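Local structure of mitotic checkpoint control protein kinase BUB1 (Drosophila melanogaster, 6JKK) at residues K145-V158 with Y327-Q340. The protein is a mitotic checkpoint protein of the kinetochore whose C-terminal kinase domain, described here, probably binds ATP and phosphorylates proteins such as CENP-E. Numbering follows the deposited sequence.
Sequences KVKSVTNRNMDEYV and YVAEAISKFNTILQ
Phe-335 projects from helix 327-339 toward 145-158, between the two helix ends of that segment. Val-158 CG1 lies over one face of its ring, a CH-pi contact 4.1 Å from CG1 to the ring centroid, while Val-146 CG2 and, in a Met-aromatic contact, Met-154 SD approach it obliquely. The ring stands there because its CG is anti to the backbone N (chi1 176°). One turn on, Ile-338 splits its branches: CG2 slides past Val-149 CG2, and CD1 meets Thr-150 CG2 at 3.5 Å. Beyond it, a water bridges Lys-145 NZ (2.7 Å) and Leu-339 O (2.9 Å) at the helix C-terminus. At the other end, Asp-155 is the N-cap of helix 156-175. Its OD2 accepts from Tyr-157 N (2.8 Å), which meets it from above the carboxylate plane, and weakly from Val-158 N. Tyr-327 OH donates to Asp-155 OD1, modelled at a doubtfully short 2.4 Å; OD1 lies at the edge of the Tyr-327 ring, near its plane. Tyr-327 also turns its edge toward the face of Tyr-157 in an offset T-shaped pair, planes 72° apart, and Val-328 CG2 packs on Tyr-157 CD2 at 3.7 Å. The C-terminal helix thus packs against the kinase C-lobe, the axes of 145-150 and 327-339 at 98°; Val-142 of helix 139-150 and Leu-190 of strand 188-190 also touch Phe-335.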
loop_
_atom_site.group_PDB
_atom_site.type_symbol
_atom_site.label_atom_id
_atom_site.label_comp_id
_atom_site.label_asym_id
_atom_site.label_seq_id
_atom_site.Cartn_x
_atom_site.Cartn_y
_atom_site.Cartn_z
ATOM N N LYS A 145 -7.472 -16.367 4.036
ATOM C CA LYS A 145 -8.177 -16.941 5.175
ATOM C C LYS A 145 -9.666 -17.087 4.865
ATOM O O LYS A 145 -10.278 -18.109 5.189
ATOM C CB LYS A 145 -7.965 -16.100 6.437
ATOM C CG LYS A 145 -8.775 -16.574 7.636
ATOM C CD LYS A 145 -8.377 -15.823 8.899
ATOM C CE LYS A 145 -9.119 -16.353 10.122
ATOM N NZ LYS A 145 -8.737 -15.625 11.371
ATOM N N VAL A 146 -10.239 -16.074 4.217
ATOM C CA VAL A 146 -11.662 -16.104 3.839
ATOM C C VAL A 146 -11.953 -17.258 2.872
ATOM O O VAL A 146 -12.960 -17.968 3.004
ATOM C CB VAL A 146 -12.090 -14.764 3.207
ATOM C CG1 VAL A 146 -13.417 -14.914 2.451
ATOM C CG2 VAL A 146 -12.202 -13.686 4.275
ATOM N N LYS A 147 -11.060 -17.460 1.908
ATOM C CA LYS A 147 -11.244 -18.538 0.939
ATOM C C LYS A 147 -11.063 -19.898 1.604
ATOM O O LYS A 147 -11.720 -20.874 1.233
ATOM C CB LYS A 147 -10.288 -18.379 -0.252
ATOM C CG LYS A 147 -10.788 -17.429 -1.343
ATOM C CD LYS A 147 -9.720 -17.171 -2.400
ATOM C CE LYS A 147 -8.986 -15.856 -2.134
ATOM N NZ LYS A 147 -7.675 -15.771 -2.837
ATOM N N SER A 148 -10.173 -19.956 2.589
ATOM C CA SER A 148 -9.918 -21.188 3.337
ATOM C C SER A 148 -11.142 -21.602 4.144
ATOM O O SER A 148 -11.495 -22.782 4.213
ATOM C CB SER A 148 -8.726 -20.988 4.281
ATOM O OG SER A 148 -8.609 -22.089 5.165
ATOM N N VAL A 149 -11.793 -20.612 4.752
ATOM C CA VAL A 149 -12.945 -20.860 5.617
ATOM C C VAL A 149 -14.233 -21.100 4.835
ATOM O O VAL A 149 -15.018 -21.981 5.185
ATOM C CB VAL A 149 -13.146 -19.702 6.631
ATOM C CG1 VAL A 149 -14.419 -19.900 7.434
ATOM C CG2 VAL A 149 -11.958 -19.608 7.560
ATOM N N THR A 150 -14.449 -20.334 3.770
ATOM C CA THR A 150 -15.726 -20.399 3.052
ATOM C C THR A 150 -15.692 -21.264 1.795
ATOM O O THR A 150 -16.748 -21.628 1.268
ATOM C CB THR A 150 -16.245 -18.992 2.657
ATOM O OG1 THR A 150 -15.402 -18.423 1.641
ATOM C CG2 THR A 150 -16.270 -18.080 3.860
ATOM N N ASN A 151 -14.489 -21.589 1.321
ATOM C CA ASN A 151 -14.319 -22.242 0.021
ATOM C C ASN A 151 -14.999 -21.482 -1.119
ATOM O O ASN A 151 -15.464 -22.078 -2.089
ATOM C CB ASN A 151 -14.787 -23.696 0.073
ATOM C CG ASN A 151 -13.776 -24.602 0.747
ATOM O OD1 ASN A 151 -12.858 -25.103 0.104
ATOM N ND2 ASN A 151 -13.939 -24.813 2.049
ATOM N N ARG A 152 -15.062 -20.162 -0.973
ATOM C CA ARG A 152 -15.614 -19.274 -1.987
ATOM C C ARG A 152 -14.700 -18.063 -2.076
ATOM O O ARG A 152 -13.916 -17.809 -1.159
ATOM C CB ARG A 152 -17.020 -18.809 -1.597
ATOM C CG ARG A 152 -18.040 -19.922 -1.363
ATOM C CD ARG A 152 -18.448 -20.611 -2.659
ATOM N NE ARG A 152 -19.538 -21.557 -2.431
ATOM C CZ ARG A 152 -19.365 -22.797 -1.993
ATOM N NH1 ARG A 152 -18.143 -23.245 -1.746
ATOM N NH2 ARG A 152 -20.411 -23.592 -1.808
ATOM N N ASN A 153 -14.790 -17.313 -3.171
ATOM C CA ASN A 153 -14.064 -16.045 -3.259
ATOM C C ASN A 153 -14.640 -15.058 -2.260
ATOM O O ASN A 153 -15.778 -15.226 -1.808
ATOM C CB ASN A 153 -14.156 -15.458 -4.671
ATOM C CG ASN A 153 -13.074 -15.985 -5.599
ATOM O OD1 ASN A 153 -11.932 -16.179 -5.189
ATOM N ND2 ASN A 153 -13.429 -16.211 -6.858
ATOM N N MET A 154 -13.866 -14.036 -1.909
ATOM C CA MET A 154 -14.397 -12.944 -1.093
ATOM C C MET A 154 -15.664 -12.412 -1.746
ATOM O O MET A 154 -15.718 -12.264 -2.975
ATOM C CB MET A 154 -13.370 -11.824 -0.942
ATOM C CG MET A 154 -13.822 -10.710 -0.001
ATOM S SD MET A 154 -12.517 -9.520 0.365
ATOM C CE MET A 154 -11.158 -10.640 0.715
ATOM N N ASP A 155 -16.683 -12.144 -0.930
ATOM C CA ASP A 155 -17.972 -11.680 -1.433
ATOM C C ASP A 155 -17.820 -10.383 -2.218
ATOM O O ASP A 155 -17.101 -9.475 -1.795
ATOM C CB ASP A 155 -18.949 -11.476 -0.281
ATOM C CG ASP A 155 -20.305 -11.009 -0.746
ATOM O OD1 ASP A 155 -21.191 -11.859 -0.945
ATOM O OD2 ASP A 155 -20.488 -9.787 -0.902
ATOM N N GLU A 156 -18.501 -10.311 -3.359
ATOM C CA GLU A 156 -18.375 -9.179 -4.273
ATOM C C GLU A 156 -18.608 -7.842 -3.578
ATOM O O GLU A 156 -17.889 -6.873 -3.823
ATOM C CB GLU A 156 -19.362 -9.332 -5.436
ATOM C CG GLU A 156 -19.151 -8.302 -6.541
ATOM C CD GLU A 156 -20.338 -8.167 -7.461
ATOM O OE1 GLU A 156 -21.339 -8.890 -7.260
ATOM O OE2 GLU A 156 -20.274 -7.330 -8.386
ATOM N N TYR A 157 -19.608 -7.787 -2.707
ATOM C CA TYR A 157 -19.954 -6.527 -2.051
ATOM C C TYR A 157 -18.948 -6.146 -0.966
ATOM O O TYR A 157 -18.654 -4.962 -0.773
ATOM C CB TYR A 157 -21.399 -6.562 -1.545
ATOM C CG TYR A 157 -22.379 -6.437 -2.688
ATOM C CD1 TYR A 157 -22.730 -7.544 -3.456
ATOM C CD2 TYR A 157 -22.921 -5.206 -3.027
ATOM C CE1 TYR A 157 -23.614 -7.427 -4.513
ATOM C CE2 TYR A 157 -23.803 -5.082 -4.081
ATOM C CZ TYR A 157 -24.141 -6.191 -4.821
ATOM O OH TYR A 157 -25.019 -6.050 -5.873
ATOM N N VAL A 158 -18.390 -7.143 -0.283
ATOM C CA VAL A 158 -17.266 -6.875 0.619
ATOM C C VAL A 158 -16.094 -6.295 -0.179
ATOM O O VAL A 158 -15.433 -5.351 0.268
ATOM C CB VAL A 158 -16.835 -8.135 1.405
ATOM C CG1 VAL A 158 -15.562 -7.869 2.185
ATOM C CG2 VAL A 158 -17.933 -8.556 2.360
ATOM N N TYR A 327 -28.342 -7.039 2.386
ATOM C CA TYR A 327 -27.364 -8.068 2.032
ATOM C C TYR A 327 -25.948 -7.687 2.440
ATOM O O TYR A 327 -25.191 -8.521 2.943
ATOM C CB TYR A 327 -27.380 -8.350 0.527
ATOM C CG TYR A 327 -26.358 -9.390 0.122
ATOM C CD1 TYR A 327 -26.647 -10.744 0.226
ATOM C CD2 TYR A 327 -25.093 -9.020 -0.334
ATOM C CE1 TYR A 327 -25.720 -11.703 -0.126
ATOM C CE2 TYR A 327 -24.155 -9.972 -0.688
ATOM C CZ TYR A 327 -24.477 -11.312 -0.583
ATOM O OH TYR A 327 -23.557 -12.271 -0.935
ATOM N N VAL A 328 -25.589 -6.430 2.196
ATOM C CA VAL A 328 -24.238 -5.942 2.458
ATOM C C VAL A 328 -23.914 -5.998 3.950
ATOM O O VAL A 328 -22.816 -6.397 4.343
ATOM C CB VAL A 328 -24.056 -4.507 1.907
ATOM C CG1 VAL A 328 -22.759 -3.892 2.397
ATOM C CG2 VAL A 328 -24.087 -4.525 0.389
ATOM N N ALA A 329 -24.880 -5.616 4.780
ATOM C CA ALA A 329 -24.695 -5.671 6.224
ATOM C C ALA A 329 -24.473 -7.113 6.676
ATOM O O ALA A 329 -23.627 -7.374 7.534
ATOM C CB ALA A 329 -25.884 -5.055 6.939
ATOM N N GLU A 330 -25.233 -8.041 6.096
ATOM C CA GLU A 330 -25.059 -9.470 6.369
ATOM C C GLU A 330 -23.688 -9.962 5.920
ATOM O O GLU A 330 -22.990 -10.661 6.663
ATOM C CB GLU A 330 -26.135 -10.288 5.657
ATOM C CG GLU A 330 -27.542 -10.089 6.183
ATOM C CD GLU A 330 -28.578 -10.742 5.288
ATOM O OE1 GLU A 330 -28.176 -11.484 4.366
ATOM O OE2 GLU A 330 -29.788 -10.511 5.500
ATOM N N ALA A 331 -23.306 -9.609 4.696
ATOM C CA ALA A 331 -22.010 -10.025 4.155
ATOM C C ALA A 331 -20.843 -9.488 4.985
ATOM O O ALA A 331 -19.861 -10.197 5.227
ATOM C CB ALA A 331 -21.877 -9.594 2.701
ATOM N N ILE A 332 -20.943 -8.229 5.405
ATOM C CA ILE A 332 -19.911 -7.623 6.241
ATOM C C ILE A 332 -19.862 -8.324 7.593
ATOM O O ILE A 332 -18.781 -8.606 8.124
ATOM C CB ILE A 332 -20.163 -6.110 6.449
ATOM C CG1 ILE A 332 -19.915 -5.339 5.153
ATOM C CG2 ILE A 332 -19.274 -5.548 7.561
ATOM C CD1 ILE A 332 -20.118 -3.841 5.293
ATOM N N SER A 333 -21.042 -8.603 8.143
ATOM C CA SER A 333 -21.157 -9.318 9.413
ATOM C C SER A 333 -20.457 -10.677 9.325
ATOM O O SER A 333 -19.657 -11.040 10.194
ATOM C CB SER A 333 -22.631 -9.495 9.780
ATOM O OG SER A 333 -22.775 -10.138 11.029
ATOM N N LYS A 334 -20.745 -11.412 8.256
ATOM C CA LYS A 334 -20.145 -12.722 8.038
ATOM C C LYS A 334 -18.633 -12.637 7.839
ATOM O O LYS A 334 -17.885 -13.496 8.314
ATOM C CB LYS A 334 -20.802 -13.410 6.841
ATOM C CG LYS A 334 -22.247 -13.814 7.079
ATOM C CD LYS A 334 -22.850 -14.506 5.858
ATOM C CE LYS A 334 -22.938 -13.576 4.653
ATOM N NZ LYS A 334 -23.699 -14.192 3.524
ATOM N N PHE A 335 -18.190 -11.603 7.129
ATOM C CA PHE A 335 -16.770 -11.356 6.908
ATOM C C PHE A 335 -16.055 -11.079 8.225
ATOM O O PHE A 335 -14.994 -11.656 8.502
ATOM C CB PHE A 335 -16.589 -10.168 5.951
ATOM C CG PHE A 335 -15.156 -9.771 5.731
ATOM C CD1 PHE A 335 -14.409 -10.356 4.719
ATOM C CD2 PHE A 335 -14.555 -8.805 6.528
ATOM C CE1 PHE A 335 -13.092 -9.983 4.504
ATOM C CE2 PHE A 335 -13.235 -8.448 6.327
ATOM C CZ PHE A 335 -12.508 -9.023 5.308
ATOM N N ASN A 336 -16.626 -10.185 9.031
ATOM C CA ASN A 336 -16.024 -9.832 10.317
ATOM C C ASN A 336 -15.939 -11.035 11.253
ATOM O O ASN A 336 -14.961 -11.202 11.995
ATOM C CB ASN A 336 -16.795 -8.683 10.982
ATOM C CG ASN A 336 -16.470 -7.329 10.375
ATOM O OD1 ASN A 336 -15.462 -7.171 9.687
ATOM N ND2 ASN A 336 -17.320 -6.334 10.643
ATOM N N THR A 337 -16.966 -11.876 11.215
ATOM C CA THR A 337 -16.984 -13.092 12.030
ATOM C C THR A 337 -15.829 -14.039 11.667
ATOM O O THR A 337 -15.205 -14.639 12.546
ATOM C CB THR A 337 -18.344 -13.820 11.924
ATOM O OG1 THR A 337 -19.368 -12.993 12.494
ATOM C CG2 THR A 337 -18.311 -15.151 12.671
ATOM N N ILE A 338 -15.541 -14.161 10.374
ATOM C CA ILE A 338 -14.428 -14.991 9.912
ATOM C C ILE A 338 -13.101 -14.429 10.435
ATOM O O ILE A 338 -12.206 -15.181 10.829
ATOM C CB ILE A 338 -14.410 -15.095 8.370
ATOM C CG1 ILE A 338 -15.627 -15.878 7.870
ATOM C CG2 ILE A 338 -13.116 -15.750 7.878
ATOM C CD1 ILE A 338 -15.950 -15.634 6.408
ATOM N N LEU A 339 -12.998 -13.101 10.448
ATOM C CA LEU A 339 -11.823 -12.393 10.957
ATOM C C LEU A 339 -11.583 -12.641 12.438
ATOM O O LEU A 339 -10.434 -12.782 12.867
ATOM C CB LEU A 339 -12.001 -10.886 10.797
ATOM C CG LEU A 339 -11.943 -10.169 9.458
ATOM C CD1 LEU A 339 -12.194 -8.683 9.698
ATOM C CD2 LEU A 339 -10.608 -10.399 8.781
ATOM N N GLN A 340 -12.676 -12.651 13.202
ATOM C CA GLN A 340 -12.662 -12.621 14.670
ATOM C C GLN A 340 -11.518 -11.792 15.267
ATOM O O GLN A 340 -11.517 -11.476 16.459
ATOM C CB GLN A 340 -12.704 -14.038 15.264
ATOM C CG GLN A 340 -11.507 -14.917 14.928
ATOM C CD GLN A 340 -11.898 -16.359 14.649
ATOM O OE1 GLN A 340 -12.979 -16.811 15.030
ATOM N NE2 GLN A 340 -11.017 -17.088 13.975
HETATM O O HOH W 1 -8.094 -13.056 11.200
#